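Local coordinates for protein cysteine synthase (Fusobacterium nucleatum subsp. nucleatum strain ATCC 25586, PDB 5XEM) that probably makes L-cysteine from O-acetyl-L-serine and hydrogen sulfide with pyridoxal 5'-phosphate as cofactor, and is a hydrogen sulfide-producing enzyme, at residues Y33-G38 with V293-D298; C177-G182 with M225-G230; H220-M225 with G267-G272. All blocks are in the same frame, centred on the assembly; numbering follows the deposited sequence.

All three contacts are buried and converge on the pyridoxal phosphate. Interaction 1 joins strands 31-36 and 291-296; interaction 2 starts from strand 174-178, the next strand of the same mixed sheet, and L295 touches C177 between them. Their centres lie about 17 Å apart. Interaction 3 brings the N-terminal end of helix 269-284, which directly precedes strand 291-296, against the loop after helix 211-214; its centre is about 12 Å from that of interaction 1 and 11 Å from that of interaction 2, with which it shares M225. Along the chain, interaction 1 encloses the other two, whose segments alternate. Distant parts of the sequence thus surround cofactor and lanthionine.

Interaction 1: residues Y33-G38 with V293-D298; sequences YVKLEG and VVLSTD. With PLP (pyridoxal-5'-phosphate), chain D.
A parallel strand pair in the mixed sheet, running out into the pyridoxal phosphate pocket, forms this contact. Y33 to L36 stand level with V293 to S296, the axes 4.6 Å apart at 27°. Alternation of donors gives the parallel pattern: V294 N bonds Y33 O at 2.9 Å, K35 N bonds V294 O at 2.8 Å, and S296 N returns to K35 O. The first two are nearly straight, while the last, E37 N to S296 O, bends to 143° as the first strand turns into a 3-10 segment.

On one face, V34 CG1, anti to its backbone N, lies 3.6 Å from S296 CB. On the other, L295 runs alongside K35 and its CD1 reaches E37 CG at 3.7 Å, crossing that side chain obliquely. A water accepts from G38 N and also bonds S296 OG, which has T271 OG1 as a second partner. Beyond the strand end, T297 CG2 comes 3.3 Å from PLP N1.

E37 and K35 share T17 OG1 as a hydrogen-bond partner, and each also forms a salt bridge, E37 to R48 and K35 to E163. Helix 269-284 covers the V34 and V294 face, helix 151-167 packs on K35, V293 and L295, and strand 19-21 flanks strand 31-36 at its other edge.

Interaction 2: residues C177-G182 with M225-G230; sequences CGTGTG and MGMSIG. With PLP (pyridoxal-5'-phosphate), chain D; 85F ((2R)-2-azanyl-3-[(2R)-2-azanyl-3-oxidanyl-3-oxidanylidene-propyl]sulfanyl-propanoic acid), chain C.
M225 and M227 approach 177-182 at successive points of its backbone, with little contact between side chains. M225 has CG anti to its carbonyl carbon, and the extended chi2 carries SD along the strand end to 3.9 Å from G178 CA; CG passes 3.3 Å from T179 O on the way. A bend at chi3 (58°) then turns the methyl. M227 starts with a similar first torsion but stays extended beyond CG. Its CG sits 3.3 Å from G180 O, and its tip, CE, crosses T179 obliquely near OG1, a hydroxyl bonded to V204 O.

Between the two methionines the backbones meet directly. G226 N gives its hydrogen to T179 O at 3.0 Å, in the carbonyl plane but bent to 142°, and the same oxygen receives a CA-H...O contact from M225. G180 CA returns one to G226 O. This closeness leaves G178 without room for a CB, which would clash with M225 SD, while one on G180 would strike the sulfur of the bound lanthionine.

Each segment also grips a ligand. G180 N and G182 N both point to PLP O3P, the former at 2.8 Å, whereas T181 uses N and OG1 on O2P. Across from them, G226 O accepts from 85F NZ2 at 2.9 Å, and S228 holds both carboxylate oxygens, N on OH2 and OG on OH1 at 2.7 Å. The glycine-rich strand-turn-helix, with G182 as N-cap of helix 183-195, is the phosphate-binding loop of this PLP-dependent family, here joined to a loop that binds the distal half of lanthionine.

Interaction 3: residues H220-M225 with G267-G272; sequences HKIQGM and GGISTG. With PLP (pyridoxal-5'-phosphate), chain D; 85F ((2R)-2-azanyl-3-[(2R)-2-azanyl-3-oxidanyl-3-oxidanylidene-propyl]sulfanyl-propanoic acid), chain C.
I269 and S270, in the first turn of helix 269-284, lose most surface here, followed by Q223 from the facing loop. I269 points at that loop and spreads both branches over it: CG2, anti to its backbone N, rests 3.8 Å from I222 CA, and CD1 reaches K221 O and, at 3.7 Å, Q223 NE2. The extended Q223 chain crosses I269 obliquely, its OE1 engaged by S101 N.

S270 is pressed from two directions. I222 CG2 packs 3.6 Å from its CA, while M225 SD comes 3.5 Å from its CB. Its OG, between backbone N and carbonyl carbon (chi1 77°), thus meets the cofactor, donating to PLP N1 at 2.6 Å; such a neutral donor is consistent with an unprotonated pyridine. A water bridges the two backbones, donating to Q223 O and accepting from S270 N at 2.9 Å.

The type II turn from I222 to M225 places G224 where a CB would clash with PLP C3, and lets G224 O accept from 85F NZ2 at 2.8 Å. G268 is the helix N-cap. Around this contact, helix 249-263 packs on K221, I222 and I269, and strand 200-206 touches I222 and M225.

Interaction 1: residues Y33-G38 with V293-D298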
loop_
_atom_site.group_PDB
_atom_site.type_symbol
_atom_site.label_atom_id
_atom_site.label_comp_id
_atom_site.label_asym_id
_atom_site.label_seq_id
_atom_site.Cartn_x
_atom_site.Cartn_y
_atom_site.Cartn_z
ATOM N N TYR A 33 2.582 -16.812 11.200
ATOM C CA TYR A 33 1.969 -15.475 11.154
ATOM C C TYR A 33 2.919 -14.553 10.402
ATOM O O TYR A 33 4.121 -14.564 10.674
ATOM C CB TYR A 33 1.796 -14.931 12.565
ATOM C CG TYR A 33 0.840 -15.738 13.402
ATOM C CD1 TYR A 33 -0.530 -15.476 13.373
ATOM C CD2 TYR A 33 1.296 -16.761 14.226
ATOM C CE1 TYR A 33 -1.416 -16.223 14.128
ATOM C CE2 TYR A 33 0.418 -17.505 15.000
ATOM C CZ TYR A 33 -0.929 -17.235 14.936
ATOM O OH TYR A 33 -1.808 -17.967 15.700
ATOM N N VAL A 34 2.393 -13.752 9.483
ATOM C CA VAL A 34 3.223 -12.831 8.719
ATOM C C VAL A 34 2.915 -11.423 9.230
ATOM O O VAL A 34 1.758 -11.019 9.302
ATOM C CB VAL A 34 2.946 -12.957 7.213
ATOM C CG1 VAL A 34 3.775 -11.970 6.399
ATOM C CG2 VAL A 34 3.210 -14.395 6.747
ATOM N N LYS A 35 3.958 -10.700 9.606
ATOM C CA LYS A 35 3.803 -9.319 10.049
ATOM C C LYS A 35 3.980 -8.441 8.811
ATOM O O LYS A 35 5.056 -8.436 8.199
ATOM C CB LYS A 35 4.797 -8.968 11.132
ATOM C CG LYS A 35 4.501 -7.570 11.708
ATOM C CD LYS A 35 5.059 -7.344 13.082
ATOM C CE LYS A 35 4.823 -5.943 13.606
ATOM N NZ LYS A 35 3.389 -5.636 13.896
ATOM N N LEU A 36 2.906 -7.774 8.412
ATOM C CA LEU A 36 2.840 -7.108 7.099
ATOM C C LEU A 36 3.339 -5.678 7.174
ATOM O O LEU A 36 2.564 -4.755 7.367
ATOM C CB LEU A 36 1.431 -7.148 6.552
ATOM C CG LEU A 36 0.845 -8.550 6.257
ATOM C CD1 LEU A 36 -0.651 -8.435 5.876
ATOM C CD2 LEU A 36 1.660 -9.251 5.180
ATOM N N GLU A 37 4.655 -5.496 7.043
ATOM C CA GLU A 37 5.230 -4.150 7.126
ATOM C C GLU A 37 4.944 -3.331 5.860
ATOM O O GLU A 37 5.160 -2.127 5.819
ATOM C CB GLU A 37 6.719 -4.214 7.423
ATOM C CG GLU A 37 6.991 -4.833 8.783
ATOM C CD GLU A 37 6.626 -3.878 9.900
ATOM O OE1 GLU A 37 7.154 -2.745 9.891
ATOM O OE2 GLU A 37 5.822 -4.258 10.777
ATOM N N GLY A 38 4.424 -3.990 4.836
ATOM C CA GLY A 38 3.881 -3.287 3.698
ATOM C C GLY A 38 2.667 -2.428 4.010
ATOM O O GLY A 38 2.302 -1.602 3.206
ATOM N N VAL A 293 6.752 -16.400 13.626
ATOM C CA VAL A 293 6.483 -15.067 13.041
ATOM C C VAL A 293 7.505 -14.777 11.968
ATOM O O VAL A 293 8.723 -14.954 12.187
ATOM C CB VAL A 293 6.503 -13.950 14.093
ATOM C CG1 VAL A 293 6.310 -12.577 13.428
ATOM C CG2 VAL A 293 5.415 -14.171 15.148
ATOM N N VAL A 294 7.005 -14.374 10.791
ATOM C CA VAL A 294 7.822 -13.993 9.658
ATOM C C VAL A 294 7.583 -12.494 9.429
ATOM O O VAL A 294 6.438 -12.058 9.333
ATOM C CB VAL A 294 7.406 -14.779 8.396
ATOM C CG1 VAL A 294 8.000 -14.193 7.109
ATOM C CG2 VAL A 294 7.803 -16.237 8.574
ATOM N N LEU A 295 8.655 -11.718 9.366
ATOM C CA LEU A 295 8.531 -10.323 9.038
ATOM C C LEU A 295 8.486 -10.207 7.523
ATOM O O LEU A 295 9.406 -10.633 6.864
ATOM C CB LEU A 295 9.693 -9.515 9.599
ATOM C CG LEU A 295 9.462 -7.998 9.582
ATOM C CD1 LEU A 295 8.560 -7.586 10.746
ATOM C CD2 LEU A 295 10.753 -7.237 9.610
ATOM N N SER A 296 7.395 -9.654 6.997
ATOM C CA SER A 296 7.280 -9.254 5.589
ATOM C C SER A 296 7.726 -7.804 5.483
ATOM O O SER A 296 6.989 -6.892 5.908
ATOM C CB SER A 296 5.845 -9.363 5.079
ATOM O OG SER A 296 5.698 -8.741 3.798
ATOM N N THR A 297 8.903 -7.588 4.907
ATOM C CA THR A 297 9.541 -6.267 4.947
ATOM C C THR A 297 8.808 -5.216 4.115
ATOM O O THR A 297 8.692 -4.061 4.539
ATOM C CB THR A 297 11.019 -6.349 4.531
ATOM O OG1 THR A 297 11.691 -7.240 5.429
ATOM C CG2 THR A 297 11.664 -4.961 4.587
ATOM N N ASP A 298 8.289 -5.616 2.956
ATOM C CA ASP A 298 7.575 -4.667 2.100
ATOM C C ASP A 298 6.473 -5.309 1.301
ATOM O O ASP A 298 6.406 -6.530 1.190
ATOM C CB ASP A 298 8.510 -3.784 1.237
ATOM C CG ASP A 298 9.094 -4.469 0.018
ATOM O OD1 ASP A 298 9.057 -5.722 -0.062
ATOM O OD2 ASP A 298 9.647 -3.742 -0.849
HETATM N N1 PLP D . 13.599 -6.608 2.412
HETATM C C2 PLP D . 13.514 -5.435 1.765
HETATM C C2A PLP D . 12.452 -5.238 0.682
HETATM C C3 PLP D . 14.373 -4.369 2.086
HETATM O O3 PLP D . 14.257 -3.186 1.430
HETATM C C4 PLP D . 15.340 -4.529 3.075
HETATM C C4A PLP D . 16.292 -3.405 3.449
HETATM C C5 PLP D . 15.397 -5.766 3.731
HETATM C C6 PLP D . 14.505 -6.777 3.378
HETATM C C5A PLP D . 16.392 -6.060 4.833
HETATM O O4P PLP D . 16.032 -5.314 6.050
HETATM P P PLP D . 17.132 -4.825 7.140
HETATM O O1P PLP D . 16.459 -4.364 8.310
HETATM O O2P PLP D . 17.906 -3.825 6.431
HETATM O O3P PLP D . 17.986 -6.026 7.338
HETATM O O HOH W 1 3.960 -6.605 3.946
#

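Interaction 2: residues C177-G182 with M225-G230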
loop_
_atom_site.group_PDB
_atom_site.type_symbol
_atom_site.label_atom_id
_atom_site.label_comp_id
_atom_site.label_asym_id
_atom_site.label_seq_id
_atom_site.Cartn_x
_atom_site.Cartn_y
_atom_site.Cartn_z
ATOM N N CYS A 177 13.491 -13.511 9.920
ATOM C CA CYS A 177 13.558 -12.189 9.312
ATOM C C CYS A 177 14.661 -12.102 8.259
ATOM O O CYS A 177 15.790 -12.572 8.483
ATOM C CB CYS A 177 13.805 -11.147 10.409
ATOM S SG CYS A 177 13.634 -9.431 9.897
ATOM N N GLY A 178 14.338 -11.507 7.114
ATOM C CA GLY A 178 15.323 -11.299 6.075
ATOM C C GLY A 178 16.323 -10.241 6.487
ATOM O O GLY A 178 16.000 -9.388 7.306
ATOM N N THR A 179 17.529 -10.281 5.927
ATOM C CA THR A 179 18.577 -9.321 6.268
ATOM C C THR A 179 19.159 -8.583 5.066
ATOM O O THR A 179 19.307 -9.138 3.964
ATOM C CB THR A 179 19.766 -9.988 7.029
ATOM O OG1 THR A 179 20.400 -10.978 6.181
ATOM C CG2 THR A 179 19.256 -10.621 8.315
ATOM N N GLY A 180 19.488 -7.323 5.317
ATOM C CA GLY A 180 20.256 -6.469 4.429
ATOM C C GLY A 180 21.213 -5.655 5.307
ATOM O O GLY A 180 22.425 -5.920 5.333
ATOM N N THR A 181 20.687 -4.670 6.033
ATOM C CA THR A 181 21.474 -4.051 7.110
ATOM C C THR A 181 21.615 -5.012 8.321
ATOM O O THR A 181 22.645 -5.019 9.008
ATOM C CB THR A 181 20.885 -2.717 7.634
ATOM O OG1 THR A 181 19.684 -2.957 8.375
ATOM C CG2 THR A 181 20.675 -1.695 6.518
ATOM N N GLY A 182 20.580 -5.814 8.540
ATOM C CA GLY A 182 20.456 -6.723 9.658
ATOM C C GLY A 182 19.734 -6.092 10.825
ATOM O O GLY A 182 19.602 -6.699 11.907
ATOM N N MET A 225 17.497 -7.511 0.260
ATOM C CA MET A 225 18.319 -8.400 1.103
ATOM C C MET A 225 19.759 -8.441 0.554
ATOM O O MET A 225 20.058 -7.862 -0.494
ATOM C CB MET A 225 17.693 -9.784 1.178
ATOM C CG MET A 225 16.626 -9.901 2.252
ATOM S SD MET A 225 15.669 -11.420 2.212
ATOM C CE MET A 225 17.019 -12.627 2.380
ATOM N N GLY A 226 20.641 -9.110 1.277
ATOM C CA GLY A 226 22.029 -9.237 0.899
ATOM C C GLY A 226 22.852 -8.114 1.496
ATOM O O GLY A 226 22.328 -7.062 1.843
ATOM N N MET A 227 24.151 -8.343 1.577
ATOM C CA MET A 227 25.094 -7.421 2.220
ATOM C C MET A 227 26.190 -7.087 1.237
ATOM O O MET A 227 27.042 -7.927 0.974
ATOM C CB MET A 227 25.682 -8.116 3.432
ATOM C CG MET A 227 24.682 -8.157 4.575
ATOM S SD MET A 227 25.252 -9.150 5.974
ATOM C CE MET A 227 23.820 -9.094 7.042
ATOM N N SER A 228 26.151 -5.880 0.676
ATOM C CA SER A 228 27.091 -5.492 -0.387
ATOM C C SER A 228 27.877 -4.209 -0.127
ATOM O O SER A 228 28.383 -3.567 -1.082
ATOM C CB SER A 228 26.381 -5.424 -1.745
ATOM O OG SER A 228 25.388 -4.411 -1.833
ATOM N N ILE A 229 27.993 -3.819 1.131
ATOM C CA ILE A 229 28.797 -2.619 1.472
ATOM C C ILE A 229 30.283 -2.936 1.679
ATOM O O ILE A 229 31.058 -2.024 1.956
ATOM C CB ILE A 229 28.264 -1.826 2.706
ATOM C CG1 ILE A 229 28.507 -2.584 4.026
ATOM C CG2 ILE A 229 26.799 -1.486 2.504
ATOM C CD1 ILE A 229 28.220 -1.778 5.288
ATOM N N GLY A 230 30.676 -4.203 1.569
ATOM C CA GLY A 230 32.090 -4.598 1.728
ATOM C C GLY A 230 32.397 -5.230 3.068
ATOM O O GLY A 230 33.562 -5.294 3.488
HETATM N N1 PLP D . 13.599 -6.608 2.412
HETATM C C2 PLP D . 13.514 -5.435 1.765
HETATM C C2A PLP D . 12.452 -5.238 0.682
HETATM C C3 PLP D . 14.373 -4.369 2.086
HETATM O O3 PLP D . 14.257 -3.186 1.430
HETATM C C4 PLP D . 15.340 -4.529 3.075
HETATM C C4A PLP D . 16.292 -3.405 3.449
HETATM C C5 PLP D . 15.397 -5.766 3.731
HETATM C C6 PLP D . 14.505 -6.777 3.378
HETATM C C5A PLP D . 16.392 -6.060 4.833
HETATM O O4P PLP D . 16.032 -5.314 6.050
HETATM P P PLP D . 17.132 -4.825 7.140
HETATM O O1P PLP D . 16.459 -4.364 8.310
HETATM O O2P PLP D . 17.906 -3.825 6.431
HETATM O O3P PLP D . 17.986 -6.026 7.338
HETATM N N 85F C . 16.689 -2.650 2.433
HETATM C CA 85F C . 17.670 -1.564 2.641
HETATM C CB 85F C . 19.054 -1.976 2.092
HETATM S SG 85F C . 19.867 -3.234 3.045
HETATM C CD 85F C . 21.497 -3.463 2.301
HETATM C CE 85F C . 21.478 -3.938 0.824
HETATM N NZ2 85F C . 20.597 -5.099 0.636
HETATM C CZ1 85F C . 22.928 -4.346 0.447
HETATM O OH1 85F C . 23.058 -4.936 -0.667
HETATM O OH2 85F C . 23.889 -4.102 1.228
HETATM C C 85F C . 17.215 -0.281 1.979
HETATM O OXT 85F C . 15.996 -0.147 1.789
HETATM O O 85F C . 18.095 0.575 1.711
#

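Interaction 3: residues H220-M225 with G267-G272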
loop_
_atom_site.group_PDB
_atom_site.type_symbol
_atom_site.label_atom_id
_atom_site.label_comp_id
_atom_site.label_asym_id
_atom_site.label_seq_id
_atom_site.Cartn_x
_atom_site.Cartn_y
_atom_site.Cartn_z
ATOM N N HIS A 220 22.453 -11.635 -6.635
ATOM C CA HIS A 220 21.167 -12.230 -6.267
ATOM C C HIS A 220 20.071 -11.274 -6.663
ATOM O O HIS A 220 20.328 -10.098 -6.953
ATOM C CB HIS A 220 21.105 -12.531 -4.764
ATOM C CG HIS A 220 20.998 -11.291 -3.919
ATOM N ND1 HIS A 220 19.801 -10.763 -3.556
ATOM C CD2 HIS A 220 21.978 -10.451 -3.383
ATOM C CE1 HIS A 220 20.018 -9.620 -2.861
ATOM N NE2 HIS A 220 21.336 -9.440 -2.744
ATOM N N LYS A 221 18.853 -11.798 -6.714
ATOM C CA LYS A 221 17.674 -11.040 -7.180
ATOM C C LYS A 221 16.695 -10.734 -6.038
ATOM O O LYS A 221 15.565 -10.264 -6.295
ATOM C CB LYS A 221 16.952 -11.835 -8.272
ATOM C CG LYS A 221 17.825 -12.140 -9.480
ATOM C CD LYS A 221 17.100 -12.937 -10.554
ATOM C CE LYS A 221 18.050 -13.290 -11.688
ATOM N NZ LYS A 221 17.396 -14.194 -12.672
ATOM N N ILE A 222 17.086 -11.002 -4.797
ATOM C CA ILE A 222 16.164 -10.810 -3.660
ATOM C C ILE A 222 16.349 -9.368 -3.192
ATOM O O ILE A 222 17.061 -9.079 -2.216
ATOM C CB ILE A 222 16.369 -11.820 -2.518
ATOM C CG1 ILE A 222 16.405 -13.265 -3.074
ATOM C CG2 ILE A 222 15.303 -11.633 -1.434
ATOM C CD1 ILE A 222 16.727 -14.333 -2.043
ATOM N N GLN A 223 15.700 -8.461 -3.918
ATOM C CA GLN A 223 15.904 -7.024 -3.715
ATOM C C GLN A 223 15.709 -6.584 -2.277
ATOM O O GLN A 223 14.706 -6.935 -1.649
ATOM C CB GLN A 223 14.989 -6.218 -4.644
ATOM C CG GLN A 223 15.224 -6.466 -6.116
ATOM C CD GLN A 223 14.388 -5.555 -7.016
ATOM O OE1 GLN A 223 14.222 -4.348 -6.735
ATOM N NE2 GLN A 223 13.874 -6.121 -8.120
ATOM N N GLY A 224 16.660 -5.794 -1.752
ATOM C CA GLY A 224 16.601 -5.341 -0.361
ATOM C C GLY A 224 17.431 -6.224 0.566
ATOM O O GLY A 224 18.037 -5.749 1.556
ATOM N N MET A 225 17.497 -7.511 0.260
ATOM C CA MET A 225 18.319 -8.400 1.103
ATOM C C MET A 225 19.759 -8.441 0.554
ATOM O O MET A 225 20.058 -7.862 -0.494
ATOM C CB MET A 225 17.693 -9.784 1.178
ATOM C CG MET A 225 16.626 -9.901 2.252
ATOM S SD MET A 225 15.669 -11.420 2.212
ATOM C CE MET A 225 17.019 -12.627 2.380
ATOM N N GLY A 267 3.397 -9.453 -1.036
ATOM C CA GLY A 267 4.622 -9.027 -0.404
ATOM C C GLY A 267 5.721 -8.930 -1.427
ATOM O O GLY A 267 5.595 -9.416 -2.562
ATOM N N GLY A 268 6.835 -8.333 -1.039
ATOM C CA GLY A 268 7.955 -8.224 -1.952
ATOM C C GLY A 268 8.737 -9.527 -2.096
ATOM O O GLY A 268 8.398 -10.550 -1.504
ATOM N N ILE A 269 9.826 -9.452 -2.850
ATOM C CA ILE A 269 10.648 -10.620 -3.140
ATOM C C ILE A 269 11.252 -11.147 -1.865
ATOM O O ILE A 269 11.309 -12.361 -1.640
ATOM C CB ILE A 269 11.744 -10.316 -4.178
ATOM C CG1 ILE A 269 11.176 -9.708 -5.476
ATOM C CG2 ILE A 269 12.511 -11.599 -4.527
ATOM C CD1 ILE A 269 12.174 -8.892 -6.313
ATOM N N SER A 270 11.724 -10.243 -1.009
ATOM C CA SER A 270 12.289 -10.663 0.276
ATOM C C SER A 270 11.273 -11.333 1.185
ATOM O O SER A 270 11.654 -12.152 2.034
ATOM C CB SER A 270 13.010 -9.509 0.998
ATOM O OG SER A 270 12.121 -8.610 1.616
ATOM N N THR A 271 9.990 -10.984 1.059
ATOM C CA THR A 271 8.952 -11.667 1.816
ATOM C C THR A 271 8.823 -13.116 1.322
ATOM O O THR A 271 8.670 -14.020 2.143
ATOM C CB THR A 271 7.576 -10.963 1.693
ATOM O OG1 THR A 271 7.667 -9.647 2.281
ATOM C CG2 THR A 271 6.483 -11.768 2.357
ATOM N N GLY A 272 8.890 -13.314 0.009
ATOM C CA GLY A 272 8.920 -14.669 -0.547
ATOM C C GLY A 272 10.109 -15.462 -0.028
ATOM O O GLY A 272 9.966 -16.618 0.359
HETATM N N1 PLP D . 13.599 -6.608 2.412
HETATM C C2 PLP D . 13.514 -5.435 1.765
HETATM C C2A PLP D . 12.452 -5.238 0.682
HETATM C C3 PLP D . 14.373 -4.369 2.086
HETATM O O3 PLP D . 14.257 -3.186 1.430
HETATM C C4 PLP D . 15.340 -4.529 3.075
HETATM C C4A PLP D . 16.292 -3.405 3.449
HETATM C C5 PLP D . 15.397 -5.766 3.731
HETATM C C6 PLP D . 14.505 -6.777 3.378
HETATM C C5A PLP D . 16.392 -6.060 4.833
HETATM O O4P PLP D . 16.032 -5.314 6.050
HETATM P P PLP D . 17.132 -4.825 7.140
HETATM O O1P PLP D . 16.459 -4.364 8.310
HETATM O O2P PLP D . 17.906 -3.825 6.431
HETATM O O3P PLP D . 17.986 -6.026 7.338
HETATM N N 85F C . 16.689 -2.650 2.433
HETATM C CA 85F C . 17.670 -1.564 2.641
HETATM C CB 85F C . 19.054 -1.976 2.092
HETATM S SG 85F C . 19.867 -3.234 3.045
HETATM C CD 85F C . 21.497 -3.463 2.301
HETATM C CE 85F C . 21.478 -3.938 0.824
HETATM N NZ2 85F C . 20.597 -5.099 0.636
HETATM C CZ1 85F C . 22.928 -4.346 0.447
HETATM O OH1 85F C . 23.058 -4.936 -0.667
HETATM O OH2 85F C . 23.889 -4.102 1.228
HETATM C C 85F C . 17.215 -0.281 1.979
HETATM O OXT 85F C . 15.996 -0.147 1.789
HETATM O O 85F C . 18.095 0.575 1.711
HETATM O O HOH W 2 12.031 -7.569 -1.985
#